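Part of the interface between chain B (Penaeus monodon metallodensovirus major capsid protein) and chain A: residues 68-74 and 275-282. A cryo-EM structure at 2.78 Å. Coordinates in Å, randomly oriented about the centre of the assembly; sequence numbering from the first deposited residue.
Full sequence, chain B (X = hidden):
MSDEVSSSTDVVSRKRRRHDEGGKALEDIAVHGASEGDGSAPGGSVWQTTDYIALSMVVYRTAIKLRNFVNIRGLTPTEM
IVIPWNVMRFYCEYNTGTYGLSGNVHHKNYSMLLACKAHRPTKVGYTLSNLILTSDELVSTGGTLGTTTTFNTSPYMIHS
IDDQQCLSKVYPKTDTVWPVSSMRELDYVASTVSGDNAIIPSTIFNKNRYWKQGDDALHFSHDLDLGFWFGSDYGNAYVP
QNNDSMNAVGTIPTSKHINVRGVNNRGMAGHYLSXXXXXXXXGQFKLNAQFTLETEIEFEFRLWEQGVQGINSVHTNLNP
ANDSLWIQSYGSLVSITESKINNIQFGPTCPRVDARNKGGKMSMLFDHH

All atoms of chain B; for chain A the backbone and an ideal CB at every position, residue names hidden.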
# COMPACT_ATOMS: atom_id res chain seq x y z
N ASN B 68 9.16 -39.12 -88.02
CA ASN B 68 8.94 -39.19 -89.44
C ASN B 68 8.69 -37.79 -89.96
O ASN B 68 8.12 -36.95 -89.26
CB ASN B 68 7.74 -40.11 -89.71
CG ASN B 68 7.50 -40.33 -91.15
OD1 ASN B 68 8.43 -40.34 -91.95
ND2 ASN B 68 6.24 -40.48 -91.52
N PHE B 69 9.12 -37.53 -91.19
CA PHE B 69 8.70 -36.32 -91.90
C PHE B 69 7.54 -36.66 -92.82
O PHE B 69 7.54 -37.70 -93.48
CB PHE B 69 9.83 -35.70 -92.72
CG PHE B 69 10.93 -35.12 -91.90
CD1 PHE B 69 10.78 -33.89 -91.31
CD2 PHE B 69 12.13 -35.78 -91.77
CE1 PHE B 69 11.79 -33.34 -90.58
CE2 PHE B 69 13.14 -35.24 -91.04
CZ PHE B 69 12.97 -34.02 -90.44
N VAL B 70 6.57 -35.77 -92.87
CA VAL B 70 5.38 -35.95 -93.69
C VAL B 70 5.32 -34.82 -94.70
O VAL B 70 5.47 -33.65 -94.33
CB VAL B 70 4.10 -35.99 -92.84
CG1 VAL B 70 2.89 -36.14 -93.72
CG2 VAL B 70 4.18 -37.11 -91.84
N ASN B 71 5.10 -35.16 -95.96
CA ASN B 71 4.88 -34.20 -97.03
C ASN B 71 3.49 -34.44 -97.60
O ASN B 71 3.25 -35.46 -98.24
CB ASN B 71 5.94 -34.32 -98.12
CG ASN B 71 7.24 -33.70 -97.72
OD1 ASN B 71 7.27 -32.70 -97.02
ND2 ASN B 71 8.34 -34.30 -98.14
N ILE B 72 2.59 -33.49 -97.39
CA ILE B 72 1.24 -33.56 -97.91
C ILE B 72 1.17 -32.67 -99.14
O ILE B 72 1.38 -31.46 -99.05
CB ILE B 72 0.21 -33.13 -96.87
CG1 ILE B 72 0.20 -34.13 -95.72
CG2 ILE B 72 -1.16 -33.04 -97.48
CD1 ILE B 72 -0.61 -33.68 -94.57
N ARG B 73 0.90 -33.28 -100.30
CA ARG B 73 0.90 -32.54 -101.54
C ARG B 73 -0.29 -32.92 -102.40
O ARG B 73 -0.78 -34.05 -102.34
CB ARG B 73 2.18 -32.77 -102.33
CG ARG B 73 3.39 -32.14 -101.72
CD ARG B 73 4.55 -32.31 -102.65
NE ARG B 73 4.22 -31.74 -103.94
CZ ARG B 73 4.29 -30.44 -104.22
NH1 ARG B 73 4.67 -29.58 -103.29
NH2 ARG B 73 3.97 -30.01 -105.43
N GLY B 74 -0.73 -31.97 -103.21
CA GLY B 74 -1.82 -32.22 -104.14
C GLY B 74 -3.16 -32.42 -103.50
O GLY B 74 -4.03 -33.04 -104.10
N UNK A 275 18.85 -31.01 -93.71
CA UNK A 275 17.66 -30.23 -93.98
C UNK A 275 16.45 -31.13 -94.04
O UNK A 275 16.56 -32.31 -94.40
CB UNK A 275 17.81 -29.44 -95.28
N UNK A 276 15.28 -30.63 -93.68
CA UNK A 276 14.07 -31.43 -93.75
C UNK A 276 13.71 -31.73 -95.20
O UNK A 276 13.89 -30.88 -96.08
CB UNK A 276 12.91 -30.71 -93.05
N UNK A 277 13.24 -32.94 -95.48
CA UNK A 277 12.75 -33.23 -96.83
C UNK A 277 11.47 -32.46 -97.11
O UNK A 277 10.51 -32.55 -96.35
CB UNK A 277 12.51 -34.73 -97.01
N UNK A 278 11.46 -31.73 -98.22
CA UNK A 278 10.28 -30.98 -98.63
C UNK A 278 10.13 -31.19 -100.12
O UNK A 278 11.03 -30.84 -100.89
CB UNK A 278 10.39 -29.50 -98.28
N UNK A 279 9.00 -31.74 -100.54
CA UNK A 279 8.85 -32.17 -101.92
C UNK A 279 8.38 -31.04 -102.83
O UNK A 279 7.48 -30.28 -102.48
CB UNK A 279 7.87 -33.34 -102.00
N UNK A 280 9.01 -30.95 -104.00
CA UNK A 280 8.54 -30.12 -105.09
C UNK A 280 7.54 -30.92 -105.92
O UNK A 280 7.13 -32.02 -105.55
CB UNK A 280 9.71 -29.63 -105.95
N UNK A 281 7.15 -30.37 -107.07
CA UNK A 281 6.48 -31.19 -108.07
C UNK A 281 7.37 -32.34 -108.50
O UNK A 281 6.95 -33.50 -108.49
CB UNK A 281 6.08 -30.35 -109.28
N UNK A 282 8.61 -32.03 -108.88
CA UNK A 282 9.62 -33.04 -109.21
C UNK A 282 10.77 -32.93 -108.21
O UNK A 282 11.53 -31.96 -108.23
CB UNK A 282 10.13 -32.87 -110.64

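The chain B strand alternates its side chains: Phe B69, Asn B71 and Arg B73 point toward chain A, whereas Val B70 and Ile B72 point away. The segment of chain A runs roughly alongside, its end-to-end direction 19° from that of the strand, so positions along it meet those three side chains in turn.

At position 275 the CA-to-CB bond points away, and no atom of the chain B stretch lies within 5.5 Å of the ideal CB. This stretch of chain B therefore sets no preference here. The residue is Phe A275, whose side chain does not reach this stretch.

Position 276 has its CB sideways, with the ideal CB 3.8 Å from CE1 of Phe B69. An aromatic carbon so near favours an apolar group of modest size, and phi/psi of -68/141 is compatible with proline as well as with alanine or valine. It is Pro A276; its CB packs 4.0 Å from CE1 of Phe B69.

Position 277 also points sideways, its ideal CB 5.1 Å from CB of Phe B69 and also near the end of the Asn B71 side chain. A phi of -69° again admits proline, and the backbone N lies near the phenyl ring, so a ring closed back onto N would reach the aromatic face; a small or medium aliphatic chain would also be plausible. The residue is Pro A277. Its CD sits 3.4 Å from CD2 of Phe B69 and 3.6 Å from the ring centroid, 20° off the normal, a CH-pi contact over the face. The N-bound methylene, polarized by its nitrogen, is well suited to this role.

Position 278 points away from chain B and has extended angles (-137/121), which suit a beta-branched residue without requiring one. Ile A278 fits this description, and little of the residue is covered by the strand.

Position 279 turns toward chain B. The ideal CB is 3.5 Å from CD of Arg B73, with the end of the Asn B71 side chain close by, so the first part of the side chain must lie against both. The nearby guanidinium would favour an acidic or neutral polar group; a long flexible chain could also follow the surface. The deposited Arg A279 takes the latter course: its CG packs against the end of the Asn B71 side chain, and its NH1 is 3.3 Å from CD of Arg B73. The like charges come close, with NH1 of Arg A279 3.9 Å from NE of Arg B73, so charge attraction does not explain this pairing.

Position 280 points away, leaving side-chain choice open. Thr A280 contributes through its backbone: its O lies over one face of the Arg B73 guanidinium, 3.3 Å from NE of Arg B73, at an angle too poor for a hydrogen bond.

Position 281 also points away, although its ideal CB is 4.4 Å from NH2 of Arg B73; small or polar residues would suit. The residue is Asn A281; its backbone N lies over one face of the Arg B73 guanidinium, 3.6 Å from NH2 of Arg B73.

Position 282 is unconstrained by this stretch, and Asp A282 makes no contact.

Chain A 275-282: FPPIRTND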
# COMPACT_ATOMS: atom_id res chain seq x y z
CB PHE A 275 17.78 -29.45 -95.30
CG PHE A 275 18.86 -28.42 -95.28
CD1 PHE A 275 18.65 -27.20 -94.69
CD2 PHE A 275 20.07 -28.67 -95.87
CE1 PHE A 275 19.63 -26.26 -94.67
CE2 PHE A 275 21.05 -27.72 -95.86
CZ PHE A 275 20.83 -26.52 -95.26
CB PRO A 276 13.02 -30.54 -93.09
CG PRO A 276 13.51 -29.18 -93.31
CD PRO A 276 14.99 -29.28 -93.18
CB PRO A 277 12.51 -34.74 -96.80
CG PRO A 277 12.26 -35.04 -95.39
CD PRO A 277 13.11 -34.10 -94.60
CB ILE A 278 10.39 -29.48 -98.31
CG1 ILE A 278 10.84 -29.26 -96.87
CG2 ILE A 278 9.04 -28.85 -98.44
CD1 ILE A 278 11.15 -27.83 -96.55
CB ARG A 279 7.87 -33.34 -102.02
CG ARG A 279 8.36 -34.60 -101.36
CD ARG A 279 7.38 -35.73 -101.54
NE ARG A 279 7.25 -36.11 -102.94
CZ ARG A 279 6.13 -35.98 -103.65
NH1 ARG A 279 5.03 -35.50 -103.09
NH2 ARG A 279 6.10 -36.34 -104.93
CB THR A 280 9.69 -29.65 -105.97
OG1 THR A 280 10.37 -30.79 -106.50
CG2 THR A 280 10.67 -28.86 -105.19
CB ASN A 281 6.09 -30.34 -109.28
CG ASN A 281 5.19 -31.09 -110.24
OD1 ASN A 281 4.36 -31.90 -109.83
ND2 ASN A 281 5.38 -30.87 -111.53
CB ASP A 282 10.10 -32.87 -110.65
CG ASP A 282 10.55 -31.45 -110.96
OD1 ASP A 282 10.32 -30.55 -110.12
OD2 ASP A 282 11.13 -31.24 -112.04
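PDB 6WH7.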